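Local coordinates for protein aminotransferase, class III (Thermomicrobium roseum, PDB 6IO1) that probably transfers amino groups between amine and carbonyl substrates as a pyridoxal-phosphate-dependent, (S)-enantioselective omega-transaminase of class III, at residues B[114-119]-B[323-328]; B[290-295]-B[331-336]. One frame throughout, in Å; residues are numbered along the deposited sequence.

Contact 1: B[114-119]-B[323-328]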
ATOM      1  N   HIS B 114      -3.678 -17.005  11.291  1.00 15.84           N
ATOM      2  CA  HIS B 114      -2.481 -16.804  10.481  1.00 15.99           C
ATOM      3  C   HIS B 114      -2.559 -15.463   9.768  1.00 14.53           C
ATOM      4  O   HIS B 114      -3.565 -15.155   9.133  1.00 15.19           O
ATOM      5  CB  HIS B 114      -2.313 -17.963   9.503  1.00 17.04           C
ATOM      6  CG  HIS B 114      -2.322 -19.303  10.173  1.00 18.69           C
ATOM      7  ND1 HIS B 114      -1.172 -20.019  10.424  1.00 20.03           N
ATOM      8  CD2 HIS B 114      -3.342 -20.046  10.663  1.00 20.02           C
ATOM      9  CE1 HIS B 114      -1.484 -21.153  11.028  1.00 21.97           C
ATOM     10  NE2 HIS B 114      -2.794 -21.193  11.185  1.00 21.57           N
ATOM     11  N   PHE B 115      -1.499 -14.664   9.863  1.00 15.50           N
ATOM     12  CA  PHE B 115      -1.579 -13.276   9.429  1.00 14.99           C
ATOM     13  C   PHE B 115      -0.420 -12.897   8.520  1.00 13.41           C
ATOM     14  O   PHE B 115       0.722 -13.313   8.736  1.00 12.86           O
ATOM     15  CB  PHE B 115      -1.614 -12.335  10.639  1.00 13.57           C
ATOM     16  CG  PHE B 115      -2.780 -12.571  11.551  1.00 15.91           C
ATOM     17  CD1 PHE B 115      -2.707 -13.514  12.563  1.00 15.42           C
ATOM     18  CD2 PHE B 115      -3.955 -11.859  11.392  1.00 15.47           C
ATOM     19  CE1 PHE B 115      -3.782 -13.739  13.396  1.00 14.81           C
ATOM     20  CE2 PHE B 115      -5.035 -12.078  12.223  1.00 14.81           C
ATOM     21  CZ  PHE B 115      -4.948 -13.020  13.228  1.00 15.26           C
ATOM     22  N   GLN B 116      -0.737 -12.103   7.498  1.00 14.61           N
ATOM     23  CA  GLN B 116       0.258 -11.429   6.671  1.00 13.03           C
ATOM     24  C   GLN B 116      -0.053  -9.942   6.671  1.00 12.99           C
ATOM     25  O   GLN B 116      -1.182  -9.544   6.370  1.00 14.29           O
ATOM     26  CB  GLN B 116       0.279 -11.957   5.235  1.00 13.09           C
ATOM     27  CG  GLN B 116       1.402 -11.346   4.403  1.00 16.10           C
ATOM     28  CD  GLN B 116       1.402 -11.822   2.965  1.00 15.74           C
ATOM     29  OE1 GLN B 116       1.018 -11.088   2.056  1.00 17.39           O
ATOM     30  NE2 GLN B 116       1.841 -13.056   2.751  1.00 16.86           N
ATOM     31  N   PHE B 117       0.940  -9.128   6.996  1.00 12.69           N
ATOM     32  CA  PHE B 117       0.709  -7.704   7.166  1.00 13.35           C
ATOM     33  C   PHE B 117       0.948  -6.931   5.872  1.00 13.49           C
ATOM     34  O   PHE B 117       1.590  -7.408   4.933  1.00 13.38           O
ATOM     35  CB  PHE B 117       1.586  -7.166   8.294  1.00 12.47           C
ATOM     36  CG  PHE B 117       1.287  -7.792   9.624  1.00 15.02           C
ATOM     37  CD1 PHE B 117       0.113  -7.490  10.294  1.00 13.69           C
ATOM     38  CD2 PHE B 117       2.160  -8.706  10.191  1.00 14.29           C
ATOM     39  CE1 PHE B 117      -0.178  -8.072  11.511  1.00 12.94           C
ATOM     40  CE2 PHE B 117       1.874  -9.291  11.410  1.00 14.68           C
ATOM     41  CZ  PHE B 117       0.704  -8.974  12.071  1.00 12.24           C
ATOM     42  N   THR B 118       0.382  -5.727   5.830  1.00 15.16           N
ATOM     43  CA  THR B 118       0.424  -4.814   4.695  1.00 14.07           C
ATOM     44  C   THR B 118       0.536  -3.401   5.257  1.00 14.40           C
ATOM     45  O   THR B 118       0.742  -3.205   6.459  1.00 14.04           O
ATOM     46  CB  THR B 118      -0.820  -4.952   3.802  1.00 13.49           C
ATOM     47  OG1 THR B 118      -1.981  -4.532   4.530  1.00 16.25           O
ATOM     48  CG2 THR B 118      -1.013  -6.385   3.315  1.00 14.90           C
ATOM     49  N   SER B 119       0.405  -2.403   4.384  1.00 15.88           N
ATOM     50  CA  SER B 119       0.441  -1.008   4.800  1.00 16.20           C
ATOM     51  C   SER B 119      -0.889  -0.283   4.638  1.00 15.87           C
ATOM     52  O   SER B 119      -0.968   0.905   4.964  1.00 17.82           O
ATOM     53  CB  SER B 119       1.530  -0.257   4.027  1.00 16.89           C
ATOM     54  OG  SER B 119       2.818  -0.731   4.373  1.00 17.03           O
ATOM     55  N   THR B 323       6.361  -4.693  -0.023  1.00 17.59           N
ATOM     56  CA  THR B 323       7.696  -4.489   0.536  1.00 16.34           C
ATOM     57  C   THR B 323       7.659  -4.269   2.045  1.00 15.20           C
ATOM     58  O   THR B 323       8.476  -4.833   2.781  1.00 15.32           O
ATOM     59  CB  THR B 323       8.373  -3.305  -0.155  1.00 17.85           C
ATOM     60  OG1 THR B 323       8.673  -3.649  -1.515  1.00 22.26           O
ATOM     61  CG2 THR B 323       9.660  -2.925   0.565  1.00 16.84           C
ATOM     62  N   TYR B 324       6.710  -3.470   2.526  1.00 15.75           N
ATOM     63  CA  TYR B 324       6.674  -3.071   3.925  1.00 15.10           C
ATOM     64  C   TYR B 324       5.799  -3.980   4.780  1.00 14.54           C
ATOM     65  O   TYR B 324       5.376  -3.575   5.868  1.00 16.29           O
ATOM     66  CB  TYR B 324       6.227  -1.612   4.034  1.00 15.84           C
ATOM     67  CG  TYR B 324       7.333  -0.669   3.631  1.00 16.42           C
ATOM     68  CD1 TYR B 324       8.577  -0.741   4.241  1.00 15.16           C
ATOM     69  CD2 TYR B 324       7.151   0.266   2.620  1.00 17.17           C
ATOM     70  CE1 TYR B 324       9.603   0.103   3.877  1.00 18.13           C
ATOM     71  CE2 TYR B 324       8.174   1.118   2.247  1.00 16.14           C
ATOM     72  CZ  TYR B 324       9.397   1.031   2.880  1.00 15.76           C
ATOM     73  OH  TYR B 324      10.423   1.871   2.520  1.00 17.22           O
ATOM     74  N   SER B 325       5.510  -5.187   4.300  1.00 14.66           N
ATOM     75  CA  SER B 325       4.730  -6.150   5.066  1.00 14.59           C
ATOM     76  C   SER B 325       5.408  -6.446   6.398  1.00 12.01           C
ATOM     77  O   SER B 325       6.565  -6.875   6.435  1.00 14.57           O
ATOM     78  CB  SER B 325       4.564  -7.437   4.259  1.00 14.79           C
ATOM     79  OG  SER B 325       4.145  -8.507   5.086  1.00 17.66           O
ATOM     80  N   GLY B 326       4.686  -6.218   7.493  1.00 13.21           N
ATOM     81  CA  GLY B 326       5.229  -6.507   8.806  1.00 14.98           C
ATOM     82  C   GLY B 326       6.277  -5.530   9.284  1.00 13.01           C
ATOM     83  O   GLY B 326       7.214  -5.932   9.982  1.00 14.25           O
ATOM     84  N   HIS B 327       6.158  -4.259   8.906  1.00 13.04           N
ATOM     85  CA  HIS B 327       7.134  -3.251   9.290  1.00 13.81           C
ATOM     86  C   HIS B 327       7.296  -3.224  10.810  1.00 12.42           C
ATOM     87  O   HIS B 327       6.299  -3.075  11.531  1.00 13.08           O
ATOM     88  CB  HIS B 327       6.700  -1.879   8.774  1.00 14.78           C
ATOM     89  CG  HIS B 327       7.772  -0.838   8.850  1.00 13.66           C
ATOM     90  ND1 HIS B 327       8.028  -0.120   9.998  1.00 14.51           N
ATOM     91  CD2 HIS B 327       8.651  -0.393   7.922  1.00 13.99           C
ATOM     92  CE1 HIS B 327       9.020   0.722   9.773  1.00 15.15           C
ATOM     93  NE2 HIS B 327       9.416   0.577   8.522  1.00 14.50           N
ATOM     94  N   PRO B 328       8.520  -3.370  11.331  1.00 13.96           N
ATOM     95  CA  PRO B 328       8.689  -3.474  12.792  1.00 13.86           C
ATOM     96  C   PRO B 328       8.169  -2.273  13.564  1.00 14.91           C
ATOM     97  O   PRO B 328       7.566  -2.446  14.631  1.00 14.43           O
ATOM     98  CB  PRO B 328      10.209  -3.635  12.951  1.00 13.30           C
ATOM     99  CG  PRO B 328      10.664  -4.210  11.649  1.00 14.44           C
ATOM    100  CD  PRO B 328       9.788  -3.573  10.610  1.00 13.67           C
TER
HETATM  101  O   HOH W   1       3.678 -10.157   7.229  1.00 17.13           O
HETATM  102  O   HOH W   2       3.223  -4.052   7.475  1.00 14.50           O
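Gln116 lies alongside Ser325, its CG 4.0 Å from Ser325 OG. The amide end of Gln116 goes to Leu20 O of the second subunit. Phe117 makes the largest contribution from the strand. Its backbone O takes a hydrogen bond from Ser325 OG at 2.8 Å, and the hydroxyl sits above the carbonyl plane, 40° out of it. Ser325 OG is anti to its own backbone N (chi1 164°), which turns it to the strand. Water 1 joins the same pair, accepting from Phe117 N and donating to Ser325 OG. The hydroxyl thus bridges, directly and through water, to both polar backbone atoms of Phe117. An alanine at Ser325 would probably leave Phe117 O and water 1 each without this partner and weaken the hold on the strand. Phe117 CB packs 3.3 Å from Gly326 N, while the ring leads off to Leu100 and Leu104 of helix 95-107. Strand 112-118 is an outer strand, within this chain, of the mixed seven-stranded sheet in which it runs antiparallel beside strand 299-304. Its partner is a type II turn, Tyr324 to His327, with Gly326 at positive phi. At Thr118, water 2 lies 2.8 Å from Thr118 O and also close to Tyr324 O. Ser119, next to the cofactor-binding Gly120, brings OG within 3.5 Å of Tyr324 CB. The Tyr324 ring points away and meets Phe85 edge-to-face.

Contact 2: B[290-295]-B[331-336]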
ATOM      1  N   GLY B 290      -7.551   1.556  12.264  1.00 14.97           N
ATOM      2  CA  GLY B 290      -7.526   1.627  13.716  1.00 13.29           C
ATOM      3  C   GLY B 290      -6.478   0.771  14.401  1.00 13.35           C
ATOM      4  O   GLY B 290      -6.177   1.014  15.575  1.00 14.90           O
ATOM      5  N   ILE B 291      -5.938  -0.244  13.715  1.00 13.68           N
ATOM      6  CA  ILE B 291      -4.964  -1.143  14.340  1.00 13.23           C
ATOM      7  C   ILE B 291      -3.814  -0.367  14.972  1.00 14.45           C
ATOM      8  O   ILE B 291      -3.296  -0.745  16.030  1.00 12.72           O
ATOM      9  CB  ILE B 291      -4.457  -2.185  13.321  1.00 13.66           C
ATOM     10  CG1 ILE B 291      -3.565  -3.214  14.020  1.00 12.88           C
ATOM     11  CG2 ILE B 291      -3.716  -1.517  12.167  1.00 14.52           C
ATOM     12  CD1 ILE B 291      -3.212  -4.402  13.161  1.00 13.41           C
ATOM     13  N   THR B 292      -3.402   0.734  14.347  1.00 13.24           N
ATOM     14  CA  THR B 292      -2.379   1.611  14.896  1.00 14.26           C
ATOM     15  C   THR B 292      -2.932   2.973  15.275  1.00 13.83           C
ATOM     16  O   THR B 292      -2.155   3.859  15.654  1.00 15.29           O
ATOM     17  CB  THR B 292      -1.229   1.793  13.900  1.00 13.40           C
ATOM     18  OG1 THR B 292      -1.750   2.245  12.644  1.00 13.99           O
ATOM     19  CG2 THR B 292      -0.488   0.487  13.693  1.00 14.00           C
ATOM     20  N   SER B 293      -4.246   3.167  15.166  1.00 13.44           N
ATOM     21  CA  SER B 293      -4.893   4.465  15.325  1.00 13.17           C
ATOM     22  C   SER B 293      -4.387   5.475  14.302  1.00 15.14           C
ATOM     23  O   SER B 293      -4.471   6.687  14.524  1.00 14.25           O
ATOM     24  CB  SER B 293      -4.732   5.011  16.748  1.00 14.38           C
ATOM     25  OG  SER B 293      -5.661   4.400  17.628  1.00 16.34           O
ATOM     26  N   GLY B 294      -3.859   4.990  13.179  1.00 15.29           N
ATOM     27  CA  GLY B 294      -3.322   5.843  12.144  1.00 16.39           C
ATOM     28  C   GLY B 294      -1.954   6.416  12.433  1.00 16.92           C
ATOM     29  O   GLY B 294      -1.444   7.195  11.617  1.00 19.70           O
ATOM     30  N   TYR B 295      -1.338   6.056  13.561  1.00 15.12           N
ATOM     31  CA  TYR B 295      -0.038   6.621  13.910  1.00 14.73           C
ATOM     32  C   TYR B 295       1.053   6.167  12.944  1.00 16.29           C
ATOM     33  O   TYR B 295       1.976   6.932  12.644  1.00 16.81           O
ATOM     34  CB  TYR B 295       0.317   6.259  15.353  1.00 15.59           C
ATOM     35  CG  TYR B 295      -0.377   7.130  16.381  1.00 13.48           C
ATOM     36  CD1 TYR B 295      -1.764   7.185  16.449  1.00 14.26           C
ATOM     37  CD2 TYR B 295       0.351   7.897  17.282  1.00 13.78           C
ATOM     38  CE1 TYR B 295      -2.405   7.981  17.381  1.00 13.31           C
ATOM     39  CE2 TYR B 295      -0.281   8.697  18.216  1.00 14.29           C
ATOM     40  CZ  TYR B 295      -1.658   8.734  18.262  1.00 13.21           C
ATOM     41  OH  TYR B 295      -2.292   9.526  19.191  1.00 14.46           O
ATOM     42  N   CYS B 331       4.364  -2.449  13.593  1.00 13.41           N
ATOM     43  CA  CYS B 331       3.883  -3.508  14.476  1.00 14.94           C
ATOM     44  C   CYS B 331       4.064  -3.145  15.948  1.00 14.55           C
ATOM     45  O   CYS B 331       3.196  -3.447  16.774  1.00 15.60           O
ATOM     46  CB  CYS B 331       4.592  -4.820  14.145  1.00 13.57           C
ATOM     47  SG  CYS B 331       4.198  -5.464  12.502  1.00 14.72           S
ATOM     48  N   ALA B 332       5.189  -2.519  16.302  1.00 13.15           N
ATOM     49  CA  ALA B 332       5.384  -2.090  17.686  1.00 14.09           C
ATOM     50  C   ALA B 332       4.354  -1.040  18.089  1.00 13.11           C
ATOM     51  O   ALA B 332       3.772  -1.106  19.186  1.00 14.35           O
ATOM     52  CB  ALA B 332       6.803  -1.553  17.875  1.00 14.37           C
ATOM     53  N   VAL B 333       4.115  -0.060  17.213  1.00 13.93           N
ATOM     54  CA  VAL B 333       3.095   0.947  17.489  1.00 12.61           C
ATOM     55  C   VAL B 333       1.727   0.289  17.606  1.00 13.50           C
ATOM     56  O   VAL B 333       0.902   0.686  18.435  1.00 15.65           O
ATOM     57  CB  VAL B 333       3.116   2.040  16.403  1.00 12.76           C
ATOM     58  CG1 VAL B 333       1.899   2.943  16.525  1.00 13.69           C
ATOM     59  CG2 VAL B 333       4.396   2.856  16.503  1.00 13.31           C
ATOM     60  N   ALA B 334       1.468  -0.729  16.782  1.00 12.64           N
ATOM     61  CA  ALA B 334       0.206  -1.457  16.867  1.00 13.85           C
ATOM     62  C   ALA B 334       0.068  -2.173  18.202  1.00 12.48           C
ATOM     63  O   ALA B 334      -1.021  -2.211  18.781  1.00 15.22           O
ATOM     64  CB  ALA B 334       0.096  -2.457  15.717  1.00 11.75           C
ATOM     65  N   LEU B 335       1.154  -2.771  18.692  1.00 12.82           N
ATOM     66  CA  LEU B 335       1.108  -3.439  19.989  1.00 15.51           C
ATOM     67  C   LEU B 335       0.781  -2.449  21.101  1.00 16.02           C
ATOM     68  O   LEU B 335      -0.063  -2.725  21.964  1.00 17.10           O
ATOM     69  CB  LEU B 335       2.436  -4.143  20.268  1.00 15.71           C
ATOM     70  CG  LEU B 335       2.757  -5.372  19.413  1.00 14.65           C
ATOM     71  CD1 LEU B 335       4.175  -5.853  19.677  1.00 16.51           C
ATOM     72  CD2 LEU B 335       1.753  -6.485  19.670  1.00 15.99           C
ATOM     73  N   ARG B 336       1.427  -1.280  21.084  1.00 14.75           N
ATOM     74  CA  ARG B 336       1.129  -0.270  22.101  1.00 16.10           C
ATOM     75  C   ARG B 336      -0.306   0.242  21.976  1.00 15.01           C
ATOM     76  O   ARG B 336      -1.005   0.437  22.985  1.00 16.05           O
ATOM     77  CB  ARG B 336       2.124   0.884  21.995  1.00 16.56           C
ATOM     78  CG  ARG B 336       2.367   1.614  23.303  1.00 19.83           C
ATOM     79  CD  ARG B 336       3.153   0.754  24.276  1.00 20.93           C
ATOM     80  NE  ARG B 336       3.265   1.385  25.586  1.00 21.69           N
ATOM     81  CZ  ARG B 336       2.360   1.264  26.551  1.00 23.64           C
ATOM     82  NH1 ARG B 336       1.288   0.506  26.366  1.00 22.56           N
ATOM     83  NH2 ARG B 336       2.540   1.878  27.713  1.00 26.82           N
TER
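The chain at Thr292 passes close to one helical turn, with the CA atoms of Thr292 and Ala334 4.5 Å apart, and then reverses in a type I' turn from Thr292 to Tyr295. No hydrogen bond crosses between the two segments. The contact is apolar and rests on Val333 and Ala334 of the helix. Thr292 CG2 touches Ala334 CB at 3.6 Å. The methyl is anti to the carbonyl carbon of Thr292, and OG1 bonds instead to Val296 O, so the hydroxyl is satisfied within its own loop. Ile291 adds its CG1, 4.1 Å from Ala334 CB. Its backbone O also comes near, 3.7 Å from Ala334 CA. One residue earlier on the helix, Val333 sets CG1, anti to its backbone N (chi1 169°), against both Thr292 and Tyr295. That methyl is 3.9 Å from Tyr295 CB and 4.2 Å from Thr292 CB. The Tyr295 ring turns away, and its hydroxyl bonds to Gly66 O and Arg69 N. Gly294 O receives a hydrogen bond from His327 NE2 of the second subunit. The loop follows strand 284-287 and the cofactor-pocket Lys289, and leads into strand 299-304. Helix 328-344 packs against it, with Leu72 and Ala76 of helix 70-82 on Val333 and Leu100 of helix 95-107 on Ala334.

In the fold
The two contacts lie about 12 Å apart between centres, on the same side of the chain's centre. Their segments alternate along the sequence: 114-119, 290-295, 323-328, 331-336. Contact 1 uses the turn that leads into helix 328-344, and contact 2 uses that helix itself. They touch where Gly326 C meets Cys331 SG at 3.8 Å. Strand 112-118 pairs with strand 299-304, which follows the 290-295 loop, so the sheet also connects them. Helix 95-107 packs on both. Each also reaches the second subunit, so both border the dimer interface. The side chains of Ser119 and Ile291 lie about 7 Å and about 10 Å from the bound cofactor.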